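Local coordinates for protein prolyl-tRNA synthetase (Naegleria fowleri, PDB 6NAB) that probably attaches proline to its cognate tRNA in an ATP-dependent reaction, as a class II aminoacyl-tRNA synthetase, at residues E179-V184 / S239-Q244; I123-Y128 / E169-F174; K205-E210 / Y219-E224. All coordinates share one frame; numbering follows the deposited sequence.

Contact 1: E179-V184 / S239-Q244. With PRO (proline), chain N.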
ATOM      1  N   GLU B 179      12.654  22.024 -16.747  1.00 23.12           N
ATOM      2  CA  GLU B 179      11.636  21.585 -15.790  1.00 21.44           C
ATOM      3  C   GLU B 179      11.984  20.229 -15.203  1.00 21.49           C
ATOM      4  O   GLU B 179      11.802  19.991 -14.000  1.00 20.43           O
ATOM      5  CB  GLU B 179      10.266  21.507 -16.469  1.00 27.65           C
ATOM      6  CG  GLU B 179       9.564  22.835 -16.665  1.00 37.56           C
ATOM      7  CD  GLU B 179       8.181  22.678 -17.291  1.00 45.85           C
ATOM      8  OE1 GLU B 179       7.422  21.776 -16.866  1.00 40.20           O
ATOM      9  OE2 GLU B 179       7.851  23.461 -18.208  1.00 49.02           O
ATOM     10  N   ALA B 180      12.474  19.317 -16.038  1.00 20.37           N
ATOM     11  CA  ALA B 180      12.818  17.992 -15.542  1.00 20.87           C
ATOM     12  C   ALA B 180      13.967  18.066 -14.531  1.00 20.91           C
ATOM     13  O   ALA B 180      13.904  17.443 -13.466  1.00 20.64           O
ATOM     14  CB  ALA B 180      13.155  17.076 -16.718  1.00 20.47           C
ATOM     15  N   ASP B 181      15.017  18.844 -14.845  1.00 23.38           N
ATOM     16  CA  ASP B 181      16.159  18.983 -13.935  1.00 18.98           C
ATOM     17  C   ASP B 181      15.722  19.509 -12.573  1.00 20.82           C
ATOM     18  O   ASP B 181      16.189  19.033 -11.532  1.00 22.73           O
ATOM     19  CB  ASP B 181      17.210  19.930 -14.521  1.00 22.04           C
ATOM     20  CG  ASP B 181      17.993  19.320 -15.663  1.00 26.60           C
ATOM     21  OD1 ASP B 181      18.086  18.080 -15.752  1.00 29.02           O
ATOM     22  OD2 ASP B 181      18.546  20.101 -16.461  1.00 26.67           O
ATOM     23  N   GLU B 182      14.875  20.543 -12.568  1.00 21.28           N
ATOM     24  CA  GLU B 182      14.382  21.088 -11.308  1.00 24.56           C
ATOM     25  C   GLU B 182      13.718  20.012 -10.455  1.00 21.64           C
ATOM     26  O   GLU B 182      13.950  19.948  -9.241  1.00 19.34           O
ATOM     27  CB  GLU B 182      13.399  22.227 -11.570  1.00 32.65           C
ATOM     28  CG  GLU B 182      12.790  22.795 -10.295  1.00 48.45           C
ATOM     29  CD  GLU B 182      11.720  23.840 -10.565  1.00 65.99           C
ATOM     30  OE1 GLU B 182      10.918  23.647 -11.506  1.00 71.22           O
ATOM     31  OE2 GLU B 182      11.676  24.851  -9.832  1.00 73.35           O
ATOM     32  N   GLU B 183      12.894  19.152 -11.066  1.00 17.81           N
ATOM     33  CA  GLU B 183      12.230  18.127 -10.272  1.00 19.84           C
ATOM     34  C   GLU B 183      13.228  17.134  -9.684  1.00 19.14           C
ATOM     35  O   GLU B 183      13.074  16.706  -8.534  1.00 16.43           O
ATOM     36  CB  GLU B 183      11.177  17.368 -11.085  1.00 19.46           C
ATOM     37  CG  GLU B 183      10.428  16.367 -10.186  1.00 25.42           C
ATOM     38  CD  GLU B 183       9.635  15.306 -10.931  1.00 25.55           C
ATOM     39  OE1 GLU B 183      10.235  14.535 -11.713  1.00 18.83           O
ATOM     40  OE2 GLU B 183       8.401  15.238 -10.719  1.00 23.72           O
ATOM     41  N   VAL B 184      14.232  16.725 -10.470  1.00 21.89           N
ATOM     42  CA  VAL B 184      15.204  15.745  -9.981  1.00 15.24           C
ATOM     43  C   VAL B 184      15.727  16.169  -8.615  1.00 15.27           C
ATOM     44  O   VAL B 184      15.730  15.389  -7.655  1.00 17.51           O
ATOM     45  CB  VAL B 184      16.363  15.586 -10.987  1.00 24.40           C
ATOM     46  CG1 VAL B 184      17.518  14.774 -10.351  1.00 15.64           C
ATOM     47  CG2 VAL B 184      15.875  14.948 -12.272  1.00 17.95           C
ATOM     48  N   SER B 239      17.259   9.550  -7.636  1.00 19.29           N
ATOM     49  CA  SER B 239      16.421  10.422  -8.440  1.00 14.91           C
ATOM     50  C   SER B 239      17.088  10.568  -9.805  1.00 19.21           C
ATOM     51  O   SER B 239      18.170  11.159  -9.911  1.00 15.53           O
ATOM     52  CB  SER B 239      16.244  11.775  -7.759  1.00 13.16           C
ATOM     53  OG  SER B 239      15.358  12.580  -8.506  1.00 15.63           O
ATOM     54  N   HIS B 240      16.464  10.001 -10.837  1.00 15.87           N
ATOM     55  CA  HIS B 240      17.066   9.914 -12.165  1.00 16.82           C
ATOM     56  C   HIS B 240      16.457  10.926 -13.120  1.00 16.67           C
ATOM     57  O   HIS B 240      15.236  11.129 -13.139  1.00 13.27           O
ATOM     58  CB  HIS B 240      16.876   8.531 -12.794  1.00 16.78           C
ATOM     59  CG  HIS B 240      17.133   7.390 -11.867  1.00 18.82           C
ATOM     60  ND1 HIS B 240      18.391   7.075 -11.402  1.00 17.53           N
ATOM     61  CD2 HIS B 240      16.287   6.476 -11.327  1.00 18.29           C
ATOM     62  CE1 HIS B 240      18.307   6.025 -10.601  1.00 20.48           C
ATOM     63  NE2 HIS B 240      17.043   5.634 -10.549  1.00 19.20           N
ATOM     64  N   HIS B 241      17.306  11.517 -13.955  1.00 16.47           N
ATOM     65  CA  HIS B 241      16.848  12.206 -15.150  1.00 17.32           C
ATOM     66  C   HIS B 241      17.020  11.244 -16.317  1.00 16.98           C
ATOM     67  O   HIS B 241      18.147  10.824 -16.618  1.00 20.55           O
ATOM     68  CB  HIS B 241      17.622  13.498 -15.395  1.00 16.10           C
ATOM     69  CG  HIS B 241      17.202  14.217 -16.644  1.00 18.92           C
ATOM     70  ND1 HIS B 241      15.915  14.676 -16.842  1.00 21.12           N
ATOM     71  CD2 HIS B 241      17.892  14.540 -17.767  1.00 20.98           C
ATOM     72  CE1 HIS B 241      15.832  15.254 -18.026  1.00 20.66           C
ATOM     73  NE2 HIS B 241      17.019  15.190 -18.608  1.00 20.51           N
ATOM     74  N   LEU B 242      15.910  10.870 -16.948  1.00 16.44           N
ATOM     75  CA  LEU B 242      15.955   9.936 -18.065  1.00 15.74           C
ATOM     76  C   LEU B 242      16.101  10.640 -19.401  1.00 20.43           C
ATOM     77  O   LEU B 242      16.247   9.965 -20.428  1.00 19.31           O
ATOM     78  CB  LEU B 242      14.701   9.051 -18.081  1.00 15.52           C
ATOM     79  CG  LEU B 242      14.315   8.389 -16.753  1.00 24.34           C
ATOM     80  CD1 LEU B 242      12.987   7.637 -16.883  1.00 20.46           C
ATOM     81  CD2 LEU B 242      15.431   7.466 -16.246  1.00 21.88           C
ATOM     82  N   GLY B 243      16.098  11.972 -19.412  1.00 17.68           N
ATOM     83  CA  GLY B 243      16.182  12.689 -20.680  1.00 18.18           C
ATOM     84  C   GLY B 243      15.052  12.268 -21.596  1.00 27.42           C
ATOM     85  O   GLY B 243      13.894  12.140 -21.177  1.00 21.89           O
ATOM     86  N   GLN B 244      15.385  12.046 -22.869  1.00 25.43           N
ATOM     87  CA  GLN B 244      14.436  11.548 -23.857  1.00 22.99           C
ATOM     88  C   GLN B 244      14.717  10.098 -24.231  1.00 21.61           C
ATOM     89  O   GLN B 244      14.225   9.623 -25.256  1.00 29.03           O
ATOM     90  CB  GLN B 244      14.432  12.435 -25.108  1.00 24.44           C
ATOM     91  CG  GLN B 244      13.950  13.885 -24.873  1.00 23.71           C
ATOM     92  CD  GLN B 244      14.280  14.815 -26.033  1.00 35.13           C
ATOM     93  OE1 GLN B 244      15.374  14.748 -26.594  1.00 33.95           O
ATOM     94  NE2 GLN B 244      13.333  15.693 -26.398  1.00 32.54           N
TER
HETATM   95  N   PRO N 602      12.811   3.251 -11.422  1.00 16.70           N
HETATM   96  CA  PRO N 602      14.061   3.796 -10.877  1.00 14.27           C
HETATM   97  C   PRO N 602      14.945   2.705 -10.274  1.00 13.07           C
HETATM   98  O   PRO N 602      16.030   2.990  -9.748  1.00 16.98           O
HETATM   99  CB  PRO N 602      13.582   4.778  -9.796  1.00 16.41           C
HETATM  100  CG  PRO N 602      12.201   4.257  -9.405  1.00 12.36           C
HETATM  101  CD  PRO N 602      11.624   3.745 -10.696  1.00 14.68           C
HETATM  102  OXT PRO N 602      14.598   1.517 -10.316  1.00 16.27           O
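A180, D181 and V184, on one flank of helix 177-198, meet S239 and H241 of strand 232-243, which runs nearly antiparallel to the helix. The H241 ring is the centre of the contact. With CG anti to the backbone N (chi1 178°), it reaches toward the helix and lies between two polar groups: D181 OD1 stands 4.0 Å above the middle of one face, and G243 N sits over the opposite face. The D181 carboxylate is turned 63° from the ring plane. The methyl A180 CB comes in obliquely, 3.5 Å from H241 CE1. V184 crosses H241 at about a right angle and splits its two methyls: CG2 rests 3.9 Å from H241 CB, while CG1 touches S239 OG at 3.6 Å. S239 OG donates to V184 O over 3.0 Å, lying in the carbonyl plane on a lone pair. H240 points away from the helix. H240 NE2 gives a hydrogen bond to O of the bound proline at 2.9 Å, with an N-H...O angle of 156°, and the proline CB lies in plane at the ring edge.

H240 ND1 also bonds to T220 OG1, helping to fix that ring, and H241 ND1 bonds to N267 OD1, which helps set the rotation of its own ring. D181 OD1 bonds to Y219 OH and its OD2 forms a salt bridge with K177. The chemistry thus divides by strand face: H241 and S239 join helix to sheet, while H240 meets the carboxylate of the amino acid substrate.

Contact 2: I123-Y128 / E169-F174. With PRO (proline), chain N.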
ATOM      1  N   ILE B 123       6.357  -0.752 -17.858  1.00 14.82           N
ATOM      2  CA  ILE B 123       4.943  -0.998 -17.568  1.00 14.97           C
ATOM      3  C   ILE B 123       4.109   0.259 -17.790  1.00 16.24           C
ATOM      4  O   ILE B 123       2.974   0.191 -18.278  1.00 16.29           O
ATOM      5  CB  ILE B 123       4.790  -1.520 -16.130  1.00 15.66           C
ATOM      6  CG1 ILE B 123       5.406  -2.917 -16.032  1.00 15.53           C
ATOM      7  CG2 ILE B 123       3.268  -1.521 -15.683  1.00 12.98           C
ATOM      8  CD1 ILE B 123       5.510  -3.474 -14.630  1.00 19.92           C
ATOM      9  N   MET B 124       4.648   1.423 -17.428  1.00 14.24           N
ATOM     10  CA  MET B 124       3.885   2.666 -17.425  1.00 13.90           C
ATOM     11  C   MET B 124       3.999   3.462 -18.718  1.00 16.96           C
ATOM     12  O   MET B 124       3.050   4.168 -19.093  1.00 18.79           O
ATOM     13  CB  MET B 124       4.345   3.541 -16.262  1.00 12.95           C
ATOM     14  CG  MET B 124       4.061   2.943 -14.904  1.00 17.08           C
ATOM     15  SD  MET B 124       4.897   3.858 -13.586  1.00 21.27           S
ATOM     16  CE  MET B 124       3.935   5.357 -13.575  1.00 20.51           C
ATOM     17  N   TYR B 125       5.141   3.401 -19.392  1.00 14.72           N
ATOM     18  CA  TYR B 125       5.376   4.386 -20.448  1.00 15.63           C
ATOM     19  C   TYR B 125       4.567   4.169 -21.727  1.00 16.89           C
ATOM     20  O   TYR B 125       4.357   5.141 -22.464  1.00 19.67           O
ATOM     21  CB  TYR B 125       6.881   4.475 -20.748  1.00 15.79           C
ATOM     22  CG  TYR B 125       7.651   5.076 -19.557  1.00 19.16           C
ATOM     23  CD1 TYR B 125       6.955   5.615 -18.467  1.00 16.33           C
ATOM     24  CD2 TYR B 125       9.053   5.088 -19.517  1.00 22.96           C
ATOM     25  CE1 TYR B 125       7.622   6.155 -17.371  1.00 17.11           C
ATOM     26  CE2 TYR B 125       9.750   5.644 -18.415  1.00 14.66           C
ATOM     27  CZ  TYR B 125       9.031   6.160 -17.347  1.00 17.71           C
ATOM     28  OH  TYR B 125       9.690   6.703 -16.256  1.00 17.23           O
ATOM     29  N   PRO B 126       4.097   2.956 -22.063  1.00 19.39           N
ATOM     30  CA  PRO B 126       3.110   2.886 -23.157  1.00 20.46           C
ATOM     31  C   PRO B 126       1.855   3.703 -22.869  1.00 21.64           C
ATOM     32  O   PRO B 126       1.295   4.310 -23.790  1.00 20.12           O
ATOM     33  CB  PRO B 126       2.818   1.381 -23.274  1.00 20.26           C
ATOM     34  CG  PRO B 126       4.061   0.723 -22.769  1.00 18.97           C
ATOM     35  CD  PRO B 126       4.488   1.602 -21.618  1.00 17.54           C
ATOM     36  N   SER B 127       1.407   3.753 -21.608  1.00 19.19           N
ATOM     37  CA  SER B 127       0.263   4.600 -21.252  1.00 19.19           C
ATOM     38  C   SER B 127       0.621   6.084 -21.311  1.00 21.30           C
ATOM     39  O   SER B 127      -0.192   6.910 -21.751  1.00 20.69           O
ATOM     40  CB  SER B 127      -0.249   4.246 -19.851  1.00 17.56           C
ATOM     41  OG  SER B 127      -0.743   2.931 -19.801  1.00 21.76           O
ATOM     42  N   TYR B 128       1.826   6.445 -20.860  1.00 16.16           N
ATOM     43  CA  TYR B 128       2.263   7.833 -20.990  1.00 18.85           C
ATOM     44  C   TYR B 128       2.201   8.290 -22.442  1.00 18.13           C
ATOM     45  O   TYR B 128       1.814   9.429 -22.728  1.00 21.68           O
ATOM     46  CB  TYR B 128       3.685   8.005 -20.447  1.00 16.03           C
ATOM     47  CG  TYR B 128       3.769   8.154 -18.949  1.00 17.46           C
ATOM     48  CD1 TYR B 128       3.000   7.364 -18.104  1.00 14.79           C
ATOM     49  CD2 TYR B 128       4.632   9.086 -18.375  1.00 20.94           C
ATOM     50  CE1 TYR B 128       3.087   7.509 -16.714  1.00 18.38           C
ATOM     51  CE2 TYR B 128       4.725   9.234 -17.015  1.00 17.53           C
ATOM     52  CZ  TYR B 128       3.955   8.446 -16.182  1.00 16.08           C
ATOM     53  OH  TYR B 128       4.046   8.619 -14.823  1.00 16.38           O
ATOM     54  N   GLU B 169       7.740   4.616  -6.377  1.00 12.81           N
ATOM     55  CA  GLU B 169       8.415   5.022  -7.602  1.00 13.67           C
ATOM     56  C   GLU B 169       7.594   6.137  -8.242  1.00 11.34           C
ATOM     57  O   GLU B 169       6.381   5.985  -8.450  1.00 14.20           O
ATOM     58  CB  GLU B 169       8.619   3.830  -8.550  1.00 10.43           C
ATOM     59  CG  GLU B 169       7.329   3.062  -8.955  1.00 12.93           C
ATOM     60  CD  GLU B 169       7.628   1.885  -9.893  1.00 15.36           C
ATOM     61  OE1 GLU B 169       7.063   0.790  -9.668  1.00 19.18           O
ATOM     62  OE2 GLU B 169       8.408   2.068 -10.868  1.00 13.91           O
ATOM     63  N   GLY B 170       8.234   7.283  -8.467  1.00 13.25           N
ATOM     64  CA  GLY B 170       7.604   8.409  -9.140  1.00 12.12           C
ATOM     65  C   GLY B 170       8.090   8.474 -10.579  1.00 17.40           C
ATOM     66  O   GLY B 170       9.254   8.189 -10.861  1.00 17.87           O
ATOM     67  N   HIS B 171       7.181   8.840 -11.488  1.00 19.37           N
ATOM     68  CA  HIS B 171       7.479   8.907 -12.924  1.00 21.95           C
ATOM     69  C   HIS B 171       6.874  10.190 -13.472  1.00 19.38           C
ATOM     70  O   HIS B 171       5.647  10.336 -13.493  1.00 14.46           O
ATOM     71  CB  HIS B 171       6.925   7.688 -13.667  1.00 19.89           C
ATOM     72  CG  HIS B 171       7.550   6.400 -13.254  1.00 16.28           C
ATOM     73  ND1 HIS B 171       8.558   5.800 -13.985  1.00 14.15           N
ATOM     74  CD2 HIS B 171       7.346   5.612 -12.171  1.00 14.63           C
ATOM     75  CE1 HIS B 171       8.943   4.695 -13.369  1.00 15.57           C
ATOM     76  NE2 HIS B 171       8.219   4.553 -12.271  1.00 15.16           N
ATOM     77  N   SER B 172       7.720  11.119 -13.905  1.00 17.24           N
ATOM     78  CA  SER B 172       7.257  12.413 -14.383  1.00 19.02           C
ATOM     79  C   SER B 172       7.742  12.672 -15.798  1.00 19.24           C
ATOM     80  O   SER B 172       8.831  12.236 -16.194  1.00 18.45           O
ATOM     81  CB  SER B 172       7.729  13.550 -13.487  1.00 22.09           C
ATOM     82  OG  SER B 172       7.182  13.410 -12.201  1.00 22.96           O
ATOM     83  N   ALA B 173       6.918  13.398 -16.551  1.00 16.01           N
ATOM     84  CA  ALA B 173       7.228  13.816 -17.910  1.00 16.44           C
ATOM     85  C   ALA B 173       7.011  15.316 -18.022  1.00 21.55           C
ATOM     86  O   ALA B 173       6.027  15.842 -17.491  1.00 22.57           O
ATOM     87  CB  ALA B 173       6.352  13.086 -18.939  1.00 16.71           C
ATOM     88  N   PHE B 174       7.923  15.993 -18.725  1.00 18.54           N
ATOM     89  CA  PHE B 174       7.944  17.448 -18.846  1.00 21.53           C
ATOM     90  C   PHE B 174       8.159  17.844 -20.296  1.00 27.12           C
ATOM     91  O   PHE B 174       8.658  17.058 -21.110  1.00 21.35           O
ATOM     92  CB  PHE B 174       9.063  18.076 -18.000  1.00 19.04           C
ATOM     93  CG  PHE B 174       8.982  17.729 -16.544  1.00 25.72           C
ATOM     94  CD1 PHE B 174       8.331  18.571 -15.652  1.00 24.29           C
ATOM     95  CD2 PHE B 174       9.559  16.559 -16.066  1.00 22.82           C
ATOM     96  CE1 PHE B 174       8.253  18.246 -14.299  1.00 19.72           C
ATOM     97  CE2 PHE B 174       9.474  16.227 -14.721  1.00 24.87           C
ATOM     98  CZ  PHE B 174       8.813  17.079 -13.838  1.00 19.88           C
TER
HETATM   99  N   PRO N 602      12.811   3.251 -11.422  1.00 16.70           N
HETATM  100  CA  PRO N 602      14.061   3.796 -10.877  1.00 14.27           C
HETATM  101  C   PRO N 602      14.945   2.705 -10.274  1.00 13.07           C
HETATM  102  O   PRO N 602      16.030   2.990  -9.748  1.00 16.98           O
HETATM  103  CB  PRO N 602      13.582   4.778  -9.796  1.00 16.41           C
HETATM  104  CG  PRO N 602      12.201   4.257  -9.405  1.00 12.36           C
HETATM  105  CD  PRO N 602      11.624   3.745 -10.696  1.00 14.68           C
HETATM  106  OXT PRO N 602      14.598   1.517 -10.316  1.00 16.27           O
HETATM  107  O   HOH W   1       8.493   9.335 -16.550  1.00 14.55           O
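Y125 and Y128, from helix 121-131, both reach H171 of strand 164-174 with their hydroxyls, one at the imidazole and one at the backbone. Y125 OH lies at the edge of the H171 imidazole, near its plane, 2.7 Å from H171 ND1 in a nearly straight hydrogen bond (176°). Y128 OH donates to H171 O, also at 2.7 Å, but from well above the carbonyl plane. On the other side of the imidazole, H171 NE2 donates to E169 OE2 at 2.9 Å, so the ring is held at both nitrogens. Water 1 extends the polar network: it donates to S172 O and has a weak bond with Y125 OH.

The sulfur-aromatic contact falls on a face of the same ring. M124, bent at chi3 (71°), sets SD over the H171 face 3.6 Å from the centroid, displaced toward CD2. The Y125 and H171 rings meet rim to rim, their planes 76° apart.

Apolar contact between helix and strand is slight, Y128 CD2 lying 4.4 Å from A173 CB. The bound proline touches the other end of the network, its CD 3.6 Å from E169 OE2 and 3.8 Å from H171 NE2.

Strand 164-174 lies between strands 140-149 and 261-272; Y128 packs on L140 and L142 of the first, Y125 on Q266 and S268 of the second. F174 packs on E179, A180 and E183 of helix 177-198, and I123 touches Y39 of the second subunit.

Contact 3: K205-E210 / Y219-E224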
ATOM      1  N   LYS B 205      24.492  14.324  -0.742  1.00 15.77           N
ATOM      2  CA  LYS B 205      23.914  14.355  -2.080  1.00 19.29           C
ATOM      3  C   LYS B 205      25.022  14.339  -3.118  1.00 20.09           C
ATOM      4  O   LYS B 205      26.040  15.005  -2.960  1.00 15.76           O
ATOM      5  CB  LYS B 205      23.067  15.611  -2.286  1.00 16.05           C
ATOM      6  CG  LYS B 205      21.784  15.704  -1.450  1.00 14.75           C
ATOM      7  CD  LYS B 205      21.160  17.063  -1.734  1.00 15.44           C
ATOM      8  CE  LYS B 205      19.888  17.294  -0.947  1.00 23.19           C
ATOM      9  NZ  LYS B 205      19.344  18.640  -1.297  1.00 23.76           N
ATOM     10  N   GLY B 206      24.810  13.590  -4.188  1.00 18.95           N
ATOM     11  CA  GLY B 206      25.797  13.578  -5.246  1.00 19.13           C
ATOM     12  C   GLY B 206      25.213  12.966  -6.497  1.00 17.88           C
ATOM     13  O   GLY B 206      24.061  12.535  -6.529  1.00 15.41           O
ATOM     14  N   THR B 207      26.022  12.963  -7.544  1.00 16.83           N
ATOM     15  CA  THR B 207      25.658  12.300  -8.783  0.57 17.30           C
ATOM     16  C   THR B 207      26.451  11.007  -8.906  1.00 19.41           C
ATOM     17  O   THR B 207      27.630  10.945  -8.531  1.00 24.03           O
ATOM     18  CB  THR B 207      25.919  13.191 -10.007  0.57 17.63           C
ATOM     19  OG1 THR B 207      27.298  13.569 -10.037  0.57 16.72           O
ATOM     20  CG2 THR B 207      25.044  14.435  -9.970  0.57 18.96           C
ATOM     21  N   LYS B 208      25.793   9.968  -9.415  1.00 18.33           N
ATOM     22  CA  LYS B 208      26.502   8.726  -9.701  1.00 17.58           C
ATOM     23  C   LYS B 208      27.408   8.902 -10.921  1.00 17.41           C
ATOM     24  O   LYS B 208      27.108   9.668 -11.845  1.00 17.15           O
ATOM     25  CB  LYS B 208      25.522   7.580  -9.955  1.00 14.76           C
ATOM     26  CG  LYS B 208      24.691   7.173  -8.748  1.00 18.85           C
ATOM     27  CD  LYS B 208      25.571   6.566  -7.665  1.00 25.39           C
ATOM     28  CE  LYS B 208      24.777   5.717  -6.687  1.00 30.88           C
ATOM     29  NZ  LYS B 208      25.664   5.214  -5.580  1.00 28.10           N
ATOM     30  N   THR B 209      28.526   8.168 -10.925  1.00 16.76           N
ATOM     31  CA  THR B 209      29.375   8.130 -12.108  1.00 17.70           C
ATOM     32  C   THR B 209      28.690   7.349 -13.223  1.00 17.67           C
ATOM     33  O   THR B 209      27.685   6.667 -13.017  1.00 18.91           O
ATOM     34  CB  THR B 209      30.729   7.484 -11.798  1.00 21.76           C
ATOM     35  OG1 THR B 209      30.508   6.152 -11.307  1.00 20.91           O
ATOM     36  CG2 THR B 209      31.481   8.299 -10.769  1.00 18.73           C
ATOM     37  N   GLU B 210      29.262   7.445 -14.422  1.00 20.16           N
ATOM     38  CA  GLU B 210      28.624   6.834 -15.582  1.00 23.23           C
ATOM     39  C   GLU B 210      28.422   5.347 -15.367  1.00 24.83           C
ATOM     40  O   GLU B 210      27.397   4.786 -15.764  1.00 24.99           O
ATOM     41  CB  GLU B 210      29.460   7.080 -16.843  1.00 21.23           C
ATOM     42  CG  GLU B 210      29.416   8.511 -17.336  1.00 35.35           C
ATOM     43  CD  GLU B 210      28.017   8.926 -17.765  1.00 46.68           C
ATOM     44  OE1 GLU B 210      27.344   8.135 -18.460  1.00 48.79           O
ATOM     45  OE2 GLU B 210      27.593  10.044 -17.404  1.00 50.64           O
ATOM     46  N   TYR B 219      21.387  10.996 -16.251  1.00 17.45           N
ATOM     47  CA  TYR B 219      22.197  11.045 -15.033  1.00 19.11           C
ATOM     48  C   TYR B 219      21.355  10.589 -13.847  1.00 24.41           C
ATOM     49  O   TYR B 219      20.121  10.681 -13.858  1.00 22.76           O
ATOM     50  CB  TYR B 219      22.805  12.442 -14.773  1.00 18.54           C
ATOM     51  CG  TYR B 219      21.800  13.566 -14.541  1.00 15.92           C
ATOM     52  CD1 TYR B 219      21.369  14.373 -15.602  1.00 20.38           C
ATOM     53  CD2 TYR B 219      21.302  13.835 -13.268  1.00 18.97           C
ATOM     54  CE1 TYR B 219      20.458  15.409 -15.403  1.00 18.78           C
ATOM     55  CE2 TYR B 219      20.384  14.870 -13.051  1.00 21.77           C
ATOM     56  CZ  TYR B 219      19.958  15.645 -14.118  1.00 26.89           C
ATOM     57  OH  TYR B 219      19.042  16.657 -13.895  1.00 19.36           O
ATOM     58  N   THR B 220      22.044  10.087 -12.822  1.00 18.59           N
ATOM     59  CA  THR B 220      21.423   9.609 -11.595  1.00 16.05           C
ATOM     60  C   THR B 220      21.979  10.420 -10.433  1.00 21.70           C
ATOM     61  O   THR B 220      23.204  10.598 -10.332  1.00 16.42           O
ATOM     62  CB  THR B 220      21.710   8.109 -11.399  1.00 18.81           C
ATOM     63  OG1 THR B 220      21.013   7.344 -12.398  1.00 18.90           O
ATOM     64  CG2 THR B 220      21.315   7.636  -9.997  1.00 13.47           C
ATOM     65  N   THR B 221      21.087  10.946  -9.588  1.00 15.04           N
ATOM     66  CA  THR B 221      21.487  11.567  -8.328  1.00 17.03           C
ATOM     67  C   THR B 221      21.104  10.654  -7.175  1.00 14.47           C
ATOM     68  O   THR B 221      20.180   9.850  -7.278  1.00 15.59           O
ATOM     69  CB  THR B 221      20.835  12.940  -8.126  1.00 14.97           C
ATOM     70  OG1 THR B 221      19.420  12.780  -7.919  1.00 17.27           O
ATOM     71  CG2 THR B 221      21.084  13.835  -9.353  1.00 14.71           C
ATOM     72  N   THR B 222      21.803  10.813  -6.049  1.00 17.35           N
ATOM     73  CA  THR B 222      21.669   9.872  -4.945  1.00 14.79           C
ATOM     74  C   THR B 222      21.834  10.599  -3.616  1.00 16.32           C
ATOM     75  O   THR B 222      22.509  11.624  -3.543  1.00 19.82           O
ATOM     76  CB  THR B 222      22.734   8.764  -5.071  1.00 21.86           C
ATOM     77  OG1 THR B 222      22.632   7.857  -3.976  1.00 22.63           O
ATOM     78  CG2 THR B 222      24.159   9.370  -5.099  1.00 16.29           C
ATOM     79  N   VAL B 223      21.207  10.063  -2.566  1.00 13.63           N
ATOM     80  CA  VAL B 223      21.554  10.419  -1.189  1.00 19.38           C
ATOM     81  C   VAL B 223      22.354   9.254  -0.623  1.00 16.88           C
ATOM     82  O   VAL B 223      21.827   8.152  -0.466  1.00 19.55           O
ATOM     83  CB  VAL B 223      20.320  10.728  -0.328  1.00 17.10           C
ATOM     84  CG1 VAL B 223      19.834  12.153  -0.577  1.00 21.54           C
ATOM     85  CG2 VAL B 223      19.207   9.729  -0.581  1.00 19.15           C
ATOM     86  N   GLU B 224      23.635   9.480  -0.353  1.00 18.52           N
ATOM     87  CA  GLU B 224      24.489   8.439   0.199  1.00 21.11           C
ATOM     88  C   GLU B 224      24.455   8.505   1.719  1.00 21.27           C
ATOM     89  O   GLU B 224      24.416   9.590   2.304  1.00 19.74           O
ATOM     90  CB  GLU B 224      25.921   8.591  -0.304  1.00 18.36           C
ATOM     91  CG  GLU B 224      26.071   8.400  -1.825  1.00 23.57           C
ATOM     92  CD  GLU B 224      25.874   6.949  -2.277  1.00 23.57           C
ATOM     93  OE1 GLU B 224      26.537   6.050  -1.729  1.00 26.50           O
ATOM     94  OE2 GLU B 224      25.030   6.699  -3.166  1.00 27.68           O
TER
HETATM   95  O   HOH W   2      24.900  10.025 -13.460  1.00 17.16           O
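G206 and T222 form a hydrogen-bonded pair of the antiparallel beta hairpin made by strands 204-207 and 219-227 of the synthetase core. The tight part is the backbone ladder with the side chains of K208, T222 and E224. G206 N donates to T222 O at 3.1 Å and T222 N to G206 O at 2.9 Å; K208 N donates to T220 O. K208 bends at chi2 (-66°) and lays its chain over the threonines: CG touches T220 CG2 at 3.6 Å, CE lies against T222 CB, and NZ reaches the carboxylate of E224. NZ has a second acceptor in L476 O, of strand 474-479.

The face of K205, T207, T221 and V223 makes lighter contacts, though V184 and L188 of helix 177-198 pack on it. K205 CG lies 4.1 Å from V223 CG1, and the partly exposed lysine then leads off to a salt bridge with E189. At K208 the strands begin to part: water 2 donates to K208 O and accepts from T220 N in place of the pair's other bond.

E224 OE2 is doubly gripped: K208 NZ meets it in a salt bridge of 2.9 Å from above the carboxylate plane, while T222 OG1 donates to its anti side at 2.8 Å.

Contacts 1 and 2 line the proline pocket of the class II core and both touch the bound amino acid; contact 3 stands behind it, the T220 side chain about 7 Å from the proline and about 6 Å from bound AMP. E183 OE2 of contact 1 probably hydrogen-bonds S172 OG of contact 2 (2.6 Å), and L242 CD1 packs 3.5 Å from Y125 OH. Contact 3 meets contact 1 through side-chain bonds to D181 and H240, which make T220 a second-shell support for H240. The H240 side chain is about 4 Å from AMP. Contacts 2 and 3, with centres 21 Å apart, do not touch.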